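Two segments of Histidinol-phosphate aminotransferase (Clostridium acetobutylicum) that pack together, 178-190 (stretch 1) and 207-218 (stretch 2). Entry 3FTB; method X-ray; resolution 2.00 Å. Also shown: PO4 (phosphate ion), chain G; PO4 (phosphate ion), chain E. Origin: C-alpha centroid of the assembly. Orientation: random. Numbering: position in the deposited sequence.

Stretch 1 178-190: KTIIIDEAFIEFT
Stretch 2 (207-218) LFIIRAMTKFFA

Two neighbouring parallel strands, one running through Ile-180 to Asp-183 and the other 207-212, form the apolar centre of this contact; their axes approach to 4.6 Å and their N-to-C directions diverge by 19°. The register pairs Ile-180 with Leu-207, Ile-181 with Phe-208, Ile-182 with Ile-209 and Asp-183 with Ile-210, at CA-CA distances of 5.2, 4.7, 4.8 and 4.7 Å. Side chains alternate between the sheet faces. Ile-180, Ile-182, Leu-207 and Ile-209 share one face: Leu-207 CD2 lies 3.2 Å from Ile-180 CD1 and 3.6 Å from Ile-182 CD1, and Ile-182 CB lies 3.7 Å from Ile-209 CD1. Ile-180 has chi1 p with chi2 at 108°, between wells; Leu-207 is m,t, Ile-182 m,t and Ile-209 m,m. On the other face, Ile-181 (m,t) places CG2 4.0 Å from Phe-208 CD2, at the edge of that ring (chi1 t, chi2 84°), and 3.9 Å from CD1 of Ile-210 (m,t).

Extended backbones, with phi from -65° to -128° and psi from 107° to 139° through the paired residues, carry the ladder that holds this register. Phe-208 N donates to Ile-180 O (2.9 Å), Ile-182 N to Phe-208 O (2.7 Å), Ile-210 N to Ile-182 O (2.9 Å) and Glu-184 N to Ile-210 O (2.7 Å). Thus Phe-208 and Ile-210 each use both N and O, as parallel pairing requires, while CA-H...O contacts such as Ile-181 CA to Phe-208 O (3.3 Å) accompany the ladder.

Beyond the strands, stretch 1 turns: Ala-185 N donates to Asp-183 OD1 (3.1 Å; Asp-183 chi1 t), Ile-187 N to Glu-184 O (3.1 Å), and a short 3-10 segment includes Ile-187 and Glu-188. Ala-185 CB meets Ala-212 CB at 3.9 Å. A second apolar cluster follows, where the edge of Phe-216 (chi1 t, chi2 67°) points at the face of Phe-189 (chi1 m, chi2 -88°), with centroids 4.8 Å apart and planes at 89°. Glu-188 CB sits over a face of the Phe-216 ring, though the model is overly tight there. Phe-186 CE1 reaches Lys-215 CG at 3.6 Å, and Lys-215 opens a type I turn to Ala-218. Water 1 ties the two stretches together, donating to Ala-185 O (2.4 Å) and Ala-212 O (3.0 Å) and accepting from Phe-216 N (2.8 Å).

At the polar edge, Arg-211 (m,m,t; chi4 104°) gathers the charges. Arg-211 NE forms a salt bridge to Glu-184 OE1 at 3.1 Å, whose hydrogen bond is weak at 124°; Glu-184 is m,t. Arg-211 NH1 makes a long salt bridge to Glu-188 OE2 at 4.0 Å. Ile-187 CG2 covers one guanidinium face, 3.5 Å from Arg-211 CZ. The chain G phosphate, probably from the crystallisation liquor, lies by the guanidinium edge: Arg-211 NH1 donates to its O1 at a very short 2.4 Å and Arg-211 NH2 to its O4 at 2.5 Å.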

# COMPACT_ATOMS: atom_id res chain seq x y z
N LYS A 178 -6.39 21.99 18.79
CA LYS A 178 -5.81 22.06 17.46
C LYS A 178 -4.85 20.88 17.28
O LYS A 178 -4.33 20.33 18.26
CB LYS A 178 -5.05 23.39 17.28
CG LYS A 178 -5.93 24.66 17.36
CD LYS A 178 -7.06 24.57 16.35
CE LYS A 178 -8.25 25.39 16.76
NZ LYS A 178 -8.08 26.81 16.40
N THR A 179 -4.63 20.45 16.04
CA THR A 179 -3.70 19.35 15.81
C THR A 179 -2.43 19.81 15.08
O THR A 179 -2.50 20.52 14.08
CB THR A 179 -4.36 18.18 15.05
OG1 THR A 179 -5.47 17.68 15.79
CG2 THR A 179 -3.35 17.05 14.82
N ILE A 180 -1.27 19.41 15.59
CA ILE A 180 -0.02 19.78 14.93
C ILE A 180 0.71 18.54 14.42
O ILE A 180 1.06 17.66 15.19
CB ILE A 180 0.87 20.71 15.80
CG1 ILE A 180 1.63 19.93 16.88
CG2 ILE A 180 0.06 21.84 16.42
CD1 ILE A 180 3.09 19.82 16.58
N ILE A 181 0.90 18.48 13.10
CA ILE A 181 1.51 17.34 12.43
C ILE A 181 2.98 17.58 12.10
O ILE A 181 3.30 18.44 11.28
CB ILE A 181 0.81 17.03 11.09
CG1 ILE A 181 -0.68 16.75 11.32
CG2 ILE A 181 1.50 15.86 10.39
CD1 ILE A 181 -1.51 16.94 10.07
N ILE A 182 3.87 16.81 12.71
CA ILE A 182 5.30 17.00 12.49
C ILE A 182 5.94 15.87 11.70
O ILE A 182 6.07 14.75 12.20
CB ILE A 182 6.07 17.17 13.81
CG1 ILE A 182 5.42 18.23 14.67
CG2 ILE A 182 7.47 17.65 13.53
CD1 ILE A 182 6.29 18.67 15.82
N ASP A 183 6.35 16.19 10.47
CA ASP A 183 7.01 15.24 9.59
C ASP A 183 8.50 15.07 9.95
O ASP A 183 9.32 15.96 9.71
CB ASP A 183 6.84 15.71 8.14
CG ASP A 183 7.70 14.94 7.16
OD1 ASP A 183 8.41 14.00 7.58
OD2 ASP A 183 7.68 15.29 5.96
N GLU A 184 8.83 13.93 10.55
CA GLU A 184 10.18 13.69 11.05
C GLU A 184 10.90 12.57 10.30
O GLU A 184 11.66 11.82 10.88
CB GLU A 184 10.14 13.37 12.54
CG GLU A 184 9.91 14.60 13.43
CD GLU A 184 10.08 14.29 14.89
OE1 GLU A 184 10.51 13.16 15.26
OE2 GLU A 184 9.77 15.19 15.68
N ALA A 185 10.66 12.49 8.99
CA ALA A 185 11.18 11.39 8.19
C ALA A 185 12.69 11.43 8.09
O ALA A 185 13.33 10.42 7.77
CB ALA A 185 10.56 11.43 6.80
N PHE A 186 13.26 12.60 8.37
CA PHE A 186 14.70 12.81 8.27
C PHE A 186 15.33 12.87 9.65
O PHE A 186 16.56 12.75 9.77
CB PHE A 186 15.01 14.12 7.53
CG PHE A 186 14.83 14.05 6.04
CD1 PHE A 186 15.66 13.25 5.26
CD2 PHE A 186 13.84 14.80 5.41
CE1 PHE A 186 15.51 13.20 3.88
CE2 PHE A 186 13.69 14.75 4.03
CZ PHE A 186 14.53 13.95 3.26
N ILE A 187 14.51 13.06 10.68
CA ILE A 187 14.99 13.32 12.03
C ILE A 187 16.09 12.34 12.45
O ILE A 187 16.79 12.58 13.43
CB ILE A 187 13.85 13.22 13.06
CG1 ILE A 187 14.18 14.04 14.32
CG2 ILE A 187 13.63 11.78 13.44
CD1 ILE A 187 14.03 15.55 14.16
N GLU A 188 16.24 11.26 11.71
CA GLU A 188 17.20 10.22 12.05
C GLU A 188 18.62 10.74 11.96
O GLU A 188 19.51 10.34 12.73
CB GLU A 188 17.06 9.08 11.06
CG GLU A 188 15.69 8.97 10.43
CD GLU A 188 14.76 8.18 11.30
OE1 GLU A 188 13.58 8.15 10.96
OE2 GLU A 188 15.22 7.61 12.31
N PHE A 189 18.81 11.67 11.03
CA PHE A 189 20.13 12.07 10.59
C PHE A 189 20.77 13.07 11.56
O PHE A 189 21.88 13.54 11.31
CB PHE A 189 20.07 12.66 9.18
CG PHE A 189 19.73 11.66 8.10
CD1 PHE A 189 20.73 10.92 7.47
CD2 PHE A 189 18.41 11.49 7.68
CE1 PHE A 189 20.41 10.01 6.47
CE2 PHE A 189 18.09 10.58 6.68
CZ PHE A 189 19.10 9.85 6.07
N THR A 190 20.07 13.38 12.64
CA THR A 190 20.57 14.25 13.70
C THR A 190 21.21 13.44 14.84
O THR A 190 22.25 13.82 15.38
CB THR A 190 19.42 15.08 14.31
OG1 THR A 190 18.63 14.26 15.18
CG2 THR A 190 18.52 15.62 13.21
N LEU A 207 0.04 16.73 19.28
CA LEU A 207 1.14 16.23 18.48
C LEU A 207 0.77 15.00 17.67
O LEU A 207 0.27 14.01 18.22
CB LEU A 207 2.35 15.89 19.35
CG LEU A 207 3.40 16.95 19.70
CD1 LEU A 207 4.40 16.34 20.66
CD2 LEU A 207 4.09 17.45 18.46
N PHE A 208 1.02 15.06 16.37
CA PHE A 208 1.02 13.87 15.55
C PHE A 208 2.34 13.83 14.78
O PHE A 208 2.67 14.77 14.05
CB PHE A 208 -0.17 13.89 14.59
CG PHE A 208 -0.27 12.65 13.73
CD1 PHE A 208 -0.91 11.52 14.21
CD2 PHE A 208 0.26 12.61 12.45
CE1 PHE A 208 -1.01 10.38 13.44
CE2 PHE A 208 0.16 11.48 11.67
CZ PHE A 208 -0.48 10.35 12.17
N ILE A 209 3.12 12.77 14.98
CA ILE A 209 4.44 12.67 14.34
C ILE A 209 4.46 11.65 13.21
O ILE A 209 3.87 10.57 13.34
CB ILE A 209 5.56 12.29 15.36
CG1 ILE A 209 5.47 13.13 16.64
CG2 ILE A 209 6.92 12.38 14.73
CD1 ILE A 209 5.59 14.61 16.41
N ILE A 210 5.13 11.99 12.12
CA ILE A 210 5.32 11.08 11.00
C ILE A 210 6.79 10.66 10.90
O ILE A 210 7.69 11.50 10.76
CB ILE A 210 4.89 11.76 9.69
CG1 ILE A 210 3.40 12.13 9.77
CG2 ILE A 210 5.14 10.86 8.51
CD1 ILE A 210 2.86 12.78 8.50
N ARG A 211 7.05 9.36 11.01
CA ARG A 211 8.39 8.85 10.77
C ARG A 211 8.42 8.03 9.50
O ARG A 211 7.38 7.72 8.93
CB ARG A 211 8.85 7.99 11.94
CG ARG A 211 9.00 8.72 13.24
CD ARG A 211 10.18 9.64 13.23
NE ARG A 211 10.49 10.09 14.58
CZ ARG A 211 11.51 9.63 15.29
NH1 ARG A 211 12.30 8.71 14.77
NH2 ARG A 211 11.73 10.10 16.52
N ALA A 212 9.62 7.66 9.06
CA ALA A 212 9.78 6.82 7.87
C ALA A 212 11.08 6.03 7.93
O ALA A 212 12.06 6.47 8.54
CB ALA A 212 9.74 7.66 6.62
N MET A 213 11.07 4.86 7.29
CA MET A 213 12.26 4.03 7.17
C MET A 213 12.84 4.21 5.77
O MET A 213 13.82 3.56 5.40
CB MET A 213 11.91 2.56 7.36
CG MET A 213 11.48 2.15 8.78
SD MET A 213 11.47 0.35 8.96
CE MET A 213 13.24 0.01 8.95
N THR A 214 12.22 5.11 5.02
CA THR A 214 12.50 5.31 3.59
C THR A 214 13.80 6.05 3.29
O THR A 214 14.51 5.71 2.37
CB THR A 214 11.35 6.08 2.93
OG1 THR A 214 10.10 5.51 3.36
CG2 THR A 214 11.46 6.00 1.43
N LYS A 215 14.09 7.08 4.08
CA LYS A 215 15.28 7.88 3.82
C LYS A 215 16.46 7.34 4.61
O LYS A 215 17.44 6.88 4.03
CB LYS A 215 15.02 9.36 4.17
CG LYS A 215 13.99 10.05 3.27
CD LYS A 215 14.40 10.00 1.80
CE LYS A 215 13.58 10.96 0.94
NZ LYS A 215 12.18 10.49 0.74
N PHE A 216 16.35 7.36 5.94
CA PHE A 216 17.45 6.99 6.83
C PHE A 216 17.87 5.52 6.78
O PHE A 216 19.04 5.19 7.03
CB PHE A 216 17.12 7.39 8.27
CG PHE A 216 18.27 7.22 9.22
CD1 PHE A 216 19.40 8.02 9.12
CD2 PHE A 216 18.22 6.27 10.22
CE1 PHE A 216 20.46 7.86 10.00
CE2 PHE A 216 19.27 6.11 11.10
CZ PHE A 216 20.39 6.91 10.99
N PHE A 217 16.92 4.63 6.47
CA PHE A 217 17.19 3.19 6.45
C PHE A 217 17.38 2.67 5.03
O PHE A 217 17.47 1.46 4.82
CB PHE A 217 16.09 2.40 7.18
CG PHE A 217 16.16 2.51 8.68
CD1 PHE A 217 15.38 3.42 9.36
CD2 PHE A 217 17.04 1.71 9.40
CE1 PHE A 217 15.46 3.54 10.74
CE2 PHE A 217 17.12 1.82 10.77
CZ PHE A 217 16.33 2.75 11.45
N ALA A 218 17.44 3.61 4.08
CA ALA A 218 17.84 3.34 2.69
C ALA A 218 16.90 2.42 1.92
O ALA A 218 17.29 1.89 0.85
CB ALA A 218 19.28 2.81 2.63
P PO4 G . 14.42 8.07 17.48
O1 PO4 G . 14.02 7.71 16.07
O2 PO4 G . 14.27 6.85 18.36
O3 PO4 G . 15.85 8.55 17.49
O4 PO4 G . 13.54 9.16 18.04
P PO4 E . 7.88 7.77 1.46
O1 PO4 E . 6.45 7.44 1.12
O2 PO4 E . 8.18 7.39 2.88
O3 PO4 E . 8.84 7.00 0.58
O4 PO4 E . 8.08 9.26 1.30
O HOH W 1 13.82 8.22 6.89